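Local atomic coordinates of uncharacterized protein (Helicobacter pylori, PDB entry 4O5J), a protein that probably helps Helicobacter pylori adhere to host tissue by binding sialylated carbohydrates through the extracellular domain of the outer membrane adhesin SabA. Residues A[239-244]-A[310-315]; A[203-208]-A[245-250]; A[314-319]-A[342-347]. All coordinates share one frame; numbering follows the deposited sequence.

Contact 1. Residues A[239-244]-A[310-315]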
loop_
_atom_site.group_PDB
_atom_site.type_symbol
_atom_site.label_atom_id
_atom_site.label_comp_id
_atom_site.label_asym_id
_atom_site.label_seq_id
_atom_site.Cartn_x
_atom_site.Cartn_y
_atom_site.Cartn_z
ATOM N N GLN A 239 -6.855 6.056 -18.884
ATOM C CA GLN A 239 -6.286 5.111 -19.875
ATOM C C GLN A 239 -4.836 4.823 -19.567
ATOM O O GLN A 239 -4.234 4.053 -20.271
ATOM C CB GLN A 239 -6.377 5.665 -21.290
ATOM C CG GLN A 239 -7.793 5.895 -21.806
ATOM C CD GLN A 239 -8.677 4.736 -21.501
ATOM O OE1 GLN A 239 -8.645 3.737 -22.190
ATOM N NE2 GLN A 239 -9.460 4.852 -20.425
ATOM N N TYR A 240 -4.241 5.445 -18.532
ATOM C CA TYR A 240 -2.824 5.179 -18.205
ATOM C C TYR A 240 -2.671 4.457 -16.895
ATOM O O TYR A 240 -3.285 4.857 -15.866
ATOM C CB TYR A 240 -2.044 6.462 -18.195
ATOM C CG TYR A 240 -1.986 7.129 -19.557
ATOM C CD1 TYR A 240 -0.974 6.810 -20.487
ATOM C CD2 TYR A 240 -2.936 8.065 -19.934
ATOM C CE1 TYR A 240 -0.932 7.423 -21.713
ATOM C CE2 TYR A 240 -2.915 8.659 -21.175
ATOM C CZ TYR A 240 -1.910 8.346 -22.056
ATOM O OH TYR A 240 -1.899 8.958 -23.298
ATOM N N ALA A 241 -1.879 3.378 -16.897
ATOM C CA ALA A 241 -1.711 2.539 -15.723
ATOM C C ALA A 241 -1.097 3.321 -14.548
ATOM O O ALA A 241 -1.373 3.028 -13.380
ATOM C CB ALA A 241 -0.857 1.260 -16.060
ATOM N N VAL A 242 -0.233 4.280 -14.848
ATOM C CA VAL A 242 0.419 5.033 -13.787
ATOM C C VAL A 242 -0.665 5.763 -12.990
ATOM O O VAL A 242 -0.637 5.754 -11.764
ATOM C CB VAL A 242 1.474 6.014 -14.299
ATOM C CG1 VAL A 242 0.868 7.092 -15.178
ATOM C CG2 VAL A 242 2.229 6.630 -13.115
ATOM N N PHE A 243 -1.638 6.349 -13.685
ATOM C CA PHE A 243 -2.742 7.011 -13.031
ATOM C C PHE A 243 -3.643 6.018 -12.280
ATOM O O PHE A 243 -3.900 6.191 -11.065
ATOM C CB PHE A 243 -3.564 7.813 -13.994
ATOM C CG PHE A 243 -4.765 8.510 -13.324
ATOM C CD1 PHE A 243 -4.599 9.691 -12.608
ATOM C CD2 PHE A 243 -6.046 7.927 -13.365
ATOM C CE1 PHE A 243 -5.699 10.290 -11.977
ATOM C CE2 PHE A 243 -7.105 8.501 -12.769
ATOM C CZ PHE A 243 -6.947 9.697 -12.074
ATOM N N ASN A 244 -4.139 4.999 -12.967
ATOM C CA ASN A 244 -5.033 4.058 -12.362
ATOM C C ASN A 244 -4.417 3.370 -11.148
ATOM O O ASN A 244 -5.072 3.230 -10.112
ATOM C CB ASN A 244 -5.476 3.018 -13.376
ATOM C CG ASN A 244 -6.247 3.640 -14.529
ATOM O OD1 ASN A 244 -6.867 4.706 -14.363
ATOM N ND2 ASN A 244 -6.178 3.037 -15.693
ATOM N N SER A 310 3.601 -2.743 -11.118
ATOM C CA SER A 310 2.778 -3.027 -12.264
ATOM C C SER A 310 2.730 -1.799 -13.170
ATOM O O SER A 310 2.060 -1.825 -14.199
ATOM C CB SER A 310 1.321 -3.260 -11.832
ATOM O OG SER A 310 1.212 -4.408 -11.251
ATOM N N ILE A 311 3.348 -0.692 -12.773
ATOM C CA ILE A 311 3.352 0.499 -13.598
ATOM C C ILE A 311 4.386 0.318 -14.713
ATOM O O ILE A 311 5.519 0.011 -14.426
ATOM C CB ILE A 311 3.699 1.752 -12.802
ATOM C CG1 ILE A 311 2.621 2.025 -11.746
ATOM C CG2 ILE A 311 3.882 2.967 -13.734
ATOM C CD1 ILE A 311 3.003 3.135 -10.732
ATOM N N PRO A 312 4.000 0.511 -15.994
ATOM C CA PRO A 312 4.990 0.278 -17.067
ATOM C C PRO A 312 6.207 1.181 -16.791
ATOM O O PRO A 312 6.088 2.347 -16.353
ATOM C CB PRO A 312 4.245 0.679 -18.347
ATOM C CG PRO A 312 2.764 0.476 -18.003
ATOM C CD PRO A 312 2.654 0.749 -16.500
ATOM N N ALA A 313 7.367 0.617 -16.974
ATOM C CA ALA A 313 8.684 1.178 -16.714
ATOM C C ALA A 313 8.834 2.603 -17.217
ATOM O O ALA A 313 9.432 3.425 -16.544
ATOM C CB ALA A 313 9.855 0.232 -17.305
ATOM N N GLU A 314 8.378 2.887 -18.424
ATOM C CA GLU A 314 8.568 4.194 -18.985
ATOM C C GLU A 314 7.680 5.220 -18.255
ATOM O O GLU A 314 8.088 6.367 -18.070
ATOM C CB GLU A 314 8.186 4.164 -20.468
ATOM C CG GLU A 314 8.447 5.498 -21.142
ATOM C CD GLU A 314 9.926 5.876 -21.255
ATOM O OE1 GLU A 314 10.763 4.939 -21.324
ATOM O OE2 GLU A 314 10.246 7.097 -21.307
ATOM N N GLN A 315 6.475 4.830 -17.880
ATOM C CA GLN A 315 5.594 5.734 -17.115
ATOM C C GLN A 315 6.197 5.993 -15.739
ATOM O O GLN A 315 6.169 7.123 -15.256
ATOM C CB GLN A 315 4.186 5.167 -16.987
ATOM C CG GLN A 315 3.479 5.129 -18.328
ATOM C CD GLN A 315 2.124 4.463 -18.199
ATOM O OE1 GLN A 315 1.598 4.310 -17.107
ATOM N NE2 GLN A 315 1.535 4.078 -19.340
HETATM O O HOH W 1 -0.833 2.220 -19.461
#
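The polar part of this contact rests on Gln-315, whose amide meets the first turn of helix 241-268. Its OE1 accepts a hydrogen bond from Val-242 N at 2.9 Å; the donor lies nearly along the C=O axis (165°), although the N-H itself is bent off the line, with an angle of 137° at the hydrogen. The amide thus meets Val-242 N directly and is joined to Ala-241 N through a water, which accepts from both Gln-315 NE2 and Ala-241 N. Gln-315 CG stands anti to its own carbonyl carbon (chi1 -68°) and the chain runs extended from there, which carries the amide across to Val-242. Two helix N-termini come together here, Tyr-240 and Pro-312 being the N-cap residues of helices 241-268 and 313-320 in this largely helical adhesion domain. Gln-315 NE2 also lies in plane at the edge of the Tyr-240 ring, 3.9 Å from CD1, while Tyr-240 OH is hydrogen-bonded to Ser-233 OG. The apolar part lies alongside: Ala-241 CB sits 3.6 Å from Pro-312 CD, and Val-242 CB packs 3.9 Å from Ile-311 CG2.

Contact 2. Residues A[203-208]-A[245-250]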
loop_
_atom_site.group_PDB
_atom_site.type_symbol
_atom_site.label_atom_id
_atom_site.label_comp_id
_atom_site.label_asym_id
_atom_site.label_seq_id
_atom_site.Cartn_x
_atom_site.Cartn_y
_atom_site.Cartn_z
ATOM N N LEU A 203 -8.474 14.595 -5.057
ATOM C CA LEU A 203 -7.755 15.039 -6.237
ATOM C C LEU A 203 -7.812 13.992 -7.377
ATOM O O LEU A 203 -8.266 14.295 -8.518
ATOM C CB LEU A 203 -6.327 15.409 -5.888
ATOM C CG LEU A 203 -5.416 15.827 -7.032
ATOM C CD1 LEU A 203 -6.045 16.988 -7.835
ATOM C CD2 LEU A 203 -4.023 16.186 -6.518
ATOM N N MET A 204 -7.396 12.772 -7.070
ATOM C CA MET A 204 -7.437 11.686 -8.074
ATOM C C MET A 204 -8.861 11.457 -8.560
ATOM O O MET A 204 -9.083 11.228 -9.765
ATOM C CB MET A 204 -6.872 10.417 -7.512
ATOM C CG MET A 204 -5.413 10.530 -7.099
ATOM S SD MET A 204 -4.297 11.059 -8.442
ATOM C CE MET A 204 -3.887 9.417 -9.163
ATOM N N ASP A 205 -9.849 11.531 -7.654
ATOM C CA ASP A 205 -11.267 11.335 -8.076
ATOM C C ASP A 205 -11.670 12.426 -9.061
ATOM O O ASP A 205 -12.331 12.151 -10.066
ATOM C CB ASP A 205 -12.225 11.377 -6.919
ATOM C CG ASP A 205 -12.146 10.127 -6.065
ATOM O OD1 ASP A 205 -11.421 9.188 -6.505
ATOM O OD2 ASP A 205 -12.762 10.061 -4.939
ATOM N N LEU A 206 -11.281 13.661 -8.766
ATOM C CA LEU A 206 -11.662 14.777 -9.592
ATOM C C LEU A 206 -11.010 14.632 -10.968
ATOM O O LEU A 206 -11.649 14.863 -12.014
ATOM C CB LEU A 206 -11.263 16.103 -8.929
ATOM C CG LEU A 206 -11.694 17.364 -9.676
ATOM C CD1 LEU A 206 -13.190 17.276 -10.023
ATOM C CD2 LEU A 206 -11.411 18.588 -8.845
ATOM N N ILE A 207 -9.724 14.292 -10.979
ATOM C CA ILE A 207 -9.036 14.062 -12.246
ATOM C C ILE A 207 -9.706 12.951 -13.078
ATOM O O ILE A 207 -9.959 13.106 -14.303
ATOM C CB ILE A 207 -7.553 13.732 -12.013
ATOM C CG1 ILE A 207 -6.840 14.970 -11.391
ATOM C CG2 ILE A 207 -6.865 13.267 -13.355
ATOM C CD1 ILE A 207 -5.402 14.756 -11.007
ATOM N N ALA A 208 -10.032 11.838 -12.413
ATOM C CA ALA A 208 -10.650 10.703 -13.109
ATOM C C ALA A 208 -11.967 11.130 -13.717
ATOM O O ALA A 208 -12.323 10.682 -14.786
ATOM C CB ALA A 208 -10.858 9.532 -12.160
ATOM N N ASN A 245 -3.176 2.902 -11.285
ATOM C CA ASN A 245 -2.554 2.172 -10.211
ATOM C C ASN A 245 -2.387 3.090 -8.956
ATOM O O ASN A 245 -2.653 2.671 -7.844
ATOM C CB ASN A 245 -1.210 1.624 -10.632
ATOM C CG ASN A 245 -1.352 0.336 -11.440
ATOM O OD1 ASN A 245 -2.441 -0.015 -11.894
ATOM N ND2 ASN A 245 -0.235 -0.372 -11.609
ATOM N N ILE A 246 -1.912 4.310 -9.144
ATOM C CA ILE A 246 -1.735 5.232 -8.048
ATOM C C ILE A 246 -3.100 5.507 -7.401
ATOM O O ILE A 246 -3.215 5.467 -6.189
ATOM C CB ILE A 246 -1.098 6.574 -8.490
ATOM C CG1 ILE A 246 0.347 6.363 -8.917
ATOM C CG2 ILE A 246 -1.181 7.591 -7.346
ATOM C CD1 ILE A 246 1.063 7.650 -9.434
ATOM N N LYS A 247 -4.140 5.697 -8.196
ATOM C CA LYS A 247 -5.478 5.941 -7.674
ATOM C C LYS A 247 -5.956 4.775 -6.831
ATOM O O LYS A 247 -6.569 4.964 -5.776
ATOM C CB LYS A 247 -6.464 6.246 -8.820
ATOM C CG LYS A 247 -7.841 6.644 -8.300
ATOM C CD LYS A 247 -8.719 7.124 -9.469
ATOM C CE LYS A 247 -10.086 7.615 -9.042
ATOM N NZ LYS A 247 -10.855 6.520 -8.471
ATOM N N ALA A 248 -5.646 3.552 -7.261
ATOM C CA ALA A 248 -6.129 2.375 -6.522
ATOM C C ALA A 248 -5.429 2.222 -5.167
ATOM O O ALA A 248 -5.971 1.612 -4.239
ATOM C CB ALA A 248 -5.951 1.098 -7.379
ATOM N N MET A 249 -4.212 2.755 -5.042
ATOM C CA MET A 249 -3.441 2.604 -3.796
ATOM C C MET A 249 -4.133 3.351 -2.629
ATOM O O MET A 249 -4.032 2.919 -1.459
ATOM C CB MET A 249 -2.081 3.216 -3.945
ATOM C CG MET A 249 -1.219 2.498 -4.958
ATOM S SD MET A 249 0.277 3.485 -5.218
ATOM C CE MET A 249 1.091 2.608 -6.612
ATOM N N ILE A 250 -4.857 4.416 -2.941
ATOM C CA ILE A 250 -5.366 5.293 -1.821
ATOM C C ILE A 250 -6.377 4.574 -0.903
ATOM O O ILE A 250 -6.143 4.445 0.307
ATOM C CB ILE A 250 -5.875 6.626 -2.353
ATOM C CG1 ILE A 250 -4.726 7.319 -3.084
ATOM C CG2 ILE A 250 -6.443 7.524 -1.211
ATOM C CD1 ILE A 250 -5.165 8.313 -4.109
#
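Met-204 lays its side chain over the flank of helix 245-250, touching three residues there. Its CG is 3.7 Å from Ile-250 CD1, and its terminal CE, after bends at chi2 and chi3, comes to 3.7 Å from Ile-246 CG2, crossing that side chain at about a right angle. Between these two touches lies the stem of Lys-247, whose CG is 4.0 Å from Met-204 CB. With CG anti to the backbone N (chi1 -174°) and the chain extended through CE, Lys-247 reaches across the face of helix 203-208, and its methylene CE rests 3.7 Å from Ala-208 CB. Only at the last bond does the chain turn, chi4 being -65°, and this brings NZ to Asp-205, where it forms a salt bridge of 3.4 Å with OD1. The bridge is rather long, and the same OD1 accepts a hydrogen bond from Gln-201 NE2, which helps fix the carboxylate. The lysine thus serves both as apolar packing along its stem and as a charge at its tip. The two helices run broadly antiparallel, at 138°, with their axes 10.3 Å apart at closest. This contact joins two helices of the SabA adhesion domain: helix 193-209 has helix 146-163 against Leu-203, Leu-206 and Ile-207, whereas helix 241-268 turns Ile-246 and Met-249 to helix 82-101, and Phe-243, one turn before Lys-247, packs on Met-204 and Ala-208.

Contact 3. Residues A[314-319]-A[342-347]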
loop_
_atom_site.group_PDB
_atom_site.type_symbol
_atom_site.label_atom_id
_atom_site.label_comp_id
_atom_site.label_asym_id
_atom_site.label_seq_id
_atom_site.Cartn_x
_atom_site.Cartn_y
_atom_site.Cartn_z
ATOM N N GLU A 314 8.378 2.887 -18.424
ATOM C CA GLU A 314 8.568 4.194 -18.985
ATOM C C GLU A 314 7.680 5.220 -18.255
ATOM O O GLU A 314 8.088 6.367 -18.070
ATOM C CB GLU A 314 8.186 4.164 -20.468
ATOM C CG GLU A 314 8.447 5.498 -21.142
ATOM C CD GLU A 314 9.926 5.876 -21.255
ATOM O OE1 GLU A 314 10.763 4.939 -21.324
ATOM O OE2 GLU A 314 10.246 7.097 -21.307
ATOM N N GLN A 315 6.475 4.830 -17.880
ATOM C CA GLN A 315 5.594 5.734 -17.115
ATOM C C GLN A 315 6.197 5.993 -15.739
ATOM O O GLN A 315 6.169 7.123 -15.256
ATOM C CB GLN A 315 4.186 5.167 -16.987
ATOM C CG GLN A 315 3.479 5.129 -18.328
ATOM C CD GLN A 315 2.124 4.463 -18.199
ATOM O OE1 GLN A 315 1.598 4.310 -17.107
ATOM N NE2 GLN A 315 1.535 4.078 -19.340
ATOM N N TYR A 316 6.774 4.977 -15.123
ATOM C CA TYR A 316 7.383 5.135 -13.820
ATOM C C TYR A 316 8.566 6.095 -13.951
ATOM O O TYR A 316 8.776 6.958 -13.070
ATOM C CB TYR A 316 7.821 3.772 -13.263
ATOM C CG TYR A 316 8.374 3.838 -11.869
ATOM C CD1 TYR A 316 7.527 4.094 -10.786
ATOM C CD2 TYR A 316 9.739 3.697 -11.588
ATOM C CE1 TYR A 316 7.995 4.191 -9.492
ATOM C CE2 TYR A 316 10.220 3.801 -10.251
ATOM C CZ TYR A 316 9.337 4.042 -9.224
ATOM O OH TYR A 316 9.765 4.126 -7.911
ATOM N N LYS A 317 9.340 5.952 -15.045
ATOM C CA LYS A 317 10.501 6.829 -15.241
ATOM C C LYS A 317 10.045 8.297 -15.287
ATOM O O LYS A 317 10.699 9.164 -14.729
ATOM C CB LYS A 317 11.291 6.437 -16.528
ATOM C CG LYS A 317 12.471 7.306 -16.858
ATOM C CD LYS A 317 13.538 7.350 -15.754
ATOM C CE LYS A 317 14.238 6.005 -15.488
ATOM N NZ LYS A 317 15.120 5.927 -14.249
ATOM N N TYR A 318 8.947 8.585 -15.986
ATOM C CA TYR A 318 8.404 9.963 -16.067
ATOM C C TYR A 318 8.026 10.441 -14.650
ATOM O O TYR A 318 8.389 11.534 -14.248
ATOM C CB TYR A 318 7.168 10.020 -16.943
ATOM C CG TYR A 318 7.415 10.309 -18.367
ATOM C CD1 TYR A 318 7.084 11.563 -18.916
ATOM C CD2 TYR A 318 8.008 9.350 -19.239
ATOM C CE1 TYR A 318 7.284 11.839 -20.243
ATOM C CE2 TYR A 318 8.201 9.669 -20.601
ATOM C CZ TYR A 318 7.859 10.891 -21.082
ATOM O OH TYR A 318 8.082 11.229 -22.430
ATOM N N LEU A 319 7.346 9.593 -13.902
ATOM C CA LEU A 319 6.957 9.891 -12.532
ATOM C C LEU A 319 8.189 10.196 -11.660
ATOM O O LEU A 319 8.223 11.202 -10.952
ATOM C CB LEU A 319 6.211 8.698 -11.957
ATOM C CG LEU A 319 5.572 8.847 -10.581
ATOM C CD1 LEU A 319 4.448 9.932 -10.590
ATOM C CD2 LEU A 319 4.957 7.497 -10.203
ATOM N N ASN A 342 12.799 11.011 -3.808
ATOM C CA ASN A 342 12.789 10.002 -2.761
ATOM C C ASN A 342 11.882 8.837 -3.065
ATOM O O ASN A 342 11.851 7.884 -2.298
ATOM C CB ASN A 342 12.347 10.620 -1.437
ATOM C CG ASN A 342 13.252 11.778 -1.038
ATOM O OD1 ASN A 342 14.462 11.700 -1.188
ATOM N ND2 ASN A 342 12.673 12.859 -0.565
ATOM N N LEU A 343 11.129 8.918 -4.170
ATOM C CA LEU A 343 10.045 7.949 -4.424
ATOM C C LEU A 343 10.541 6.505 -4.474
ATOM O O LEU A 343 10.043 5.630 -3.759
ATOM C CB LEU A 343 9.284 8.297 -5.689
ATOM C CG LEU A 343 8.193 7.314 -6.008
ATOM C CD1 LEU A 343 7.216 7.156 -4.821
ATOM C CD2 LEU A 343 7.465 7.699 -7.298
ATOM N N ASN A 344 11.536 6.259 -5.298
ATOM C CA ASN A 344 11.963 4.929 -5.499
ATOM C C ASN A 344 12.526 4.271 -4.216
ATOM O O ASN A 344 12.315 3.080 -3.967
ATOM C CB ASN A 344 12.923 4.828 -6.665
ATOM C CG ASN A 344 13.143 3.374 -7.038
ATOM O OD1 ASN A 344 14.142 2.776 -6.662
ATOM N ND2 ASN A 344 12.133 2.758 -7.648
ATOM N N GLN A 345 13.226 5.032 -3.396
ATOM C CA GLN A 345 13.737 4.522 -2.145
ATOM C C GLN A 345 12.546 4.134 -1.232
ATOM O O GLN A 345 12.547 3.084 -0.577
ATOM C CB GLN A 345 14.617 5.579 -1.470
ATOM C CG GLN A 345 14.886 5.284 -0.019
ATOM C CD GLN A 345 15.793 4.043 0.141
ATOM O OE1 GLN A 345 16.986 4.109 -0.143
ATOM N NE2 GLN A 345 15.226 2.906 0.577
ATOM N N GLU A 346 11.511 4.963 -1.217
ATOM C CA GLU A 346 10.344 4.673 -0.373
ATOM C C GLU A 346 9.617 3.410 -0.845
ATOM O O GLU A 346 9.160 2.588 -0.029
ATOM C CB GLU A 346 9.398 5.848 -0.415
ATOM C CG GLU A 346 9.980 7.051 0.270
ATOM C CD GLU A 346 9.171 8.325 0.002
ATOM O OE1 GLU A 346 8.251 8.315 -0.843
ATOM O OE2 GLU A 346 9.462 9.361 0.617
ATOM N N VAL A 347 9.491 3.255 -2.157
ATOM C CA VAL A 347 8.866 2.079 -2.734
ATOM C C VAL A 347 9.674 0.818 -2.381
ATOM O O VAL A 347 9.108 -0.215 -1.976
ATOM C CB VAL A 347 8.721 2.211 -4.268
ATOM C CG1 VAL A 347 8.294 0.871 -4.893
ATOM C CG2 VAL A 347 7.736 3.328 -4.579
#
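Tyr-316 and Leu-343 reach toward each other tip to tip across a helix-helix packing in the predominantly alpha-helical fold of SabA, where short helix 313-320 meets the start of the long helix 343-396. The segments run at 120° to each other and their axes come no nearer than 12.1 Å, so long side chains must span the gap. Tyr-316 does most of this. With CG anti to the backbone N, its ring points across and its hydroxyl comes close to the neighbouring helix, where OH stands 4.0 Å from Leu-343 CG and equally far from Val-347 CG2. Leu-343 sends its CD2 toward the ring, 4.2 Å from Tyr-316 CE1, and the same methyl packs against Leu-319 CD2 at 3.8 Å, the two leucines crossing at about a right angle. The same Leu-319 CD2 also touches Val-242 and Ile-246 of helix 241-268, while Val-347 leans on Phe-305 and Phe-308 of helix 281-309. Asn-344 supplies the polar link, its amide turned 66° from the tyrosine ring. Its ND2 donates to Tyr-316 OH at 2.7 Å, with a nearly straight N-H angle of 161° and the oxygen near the amide plane.

Overall arrangement
Helix 313-320 is shared by contacts 1 and 3: Gln-315 faces helix 241-268, while the adjacent Tyr-316, with Leu-319, faces helix 343-396. Helix 241-268 in turn serves contacts 1 and 2, so the three form a connected cluster. Asn-245 of contact 2 packs against Ser-310 and Ile-311 of contact 1, and Ile-311 CG2 in turn lies against the backbone of Tyr-316 in contact 3. Contact 3 is buried, whereas contacts 1 and 2 are partly buried. The chemistry differs too: a direct hydrogen bond to a side-chain amide and a bridging water at paired helix starts, a charged pair beside apolar packing, and an asparagine-to-tyrosine hydrogen bond beside a pair of leucines.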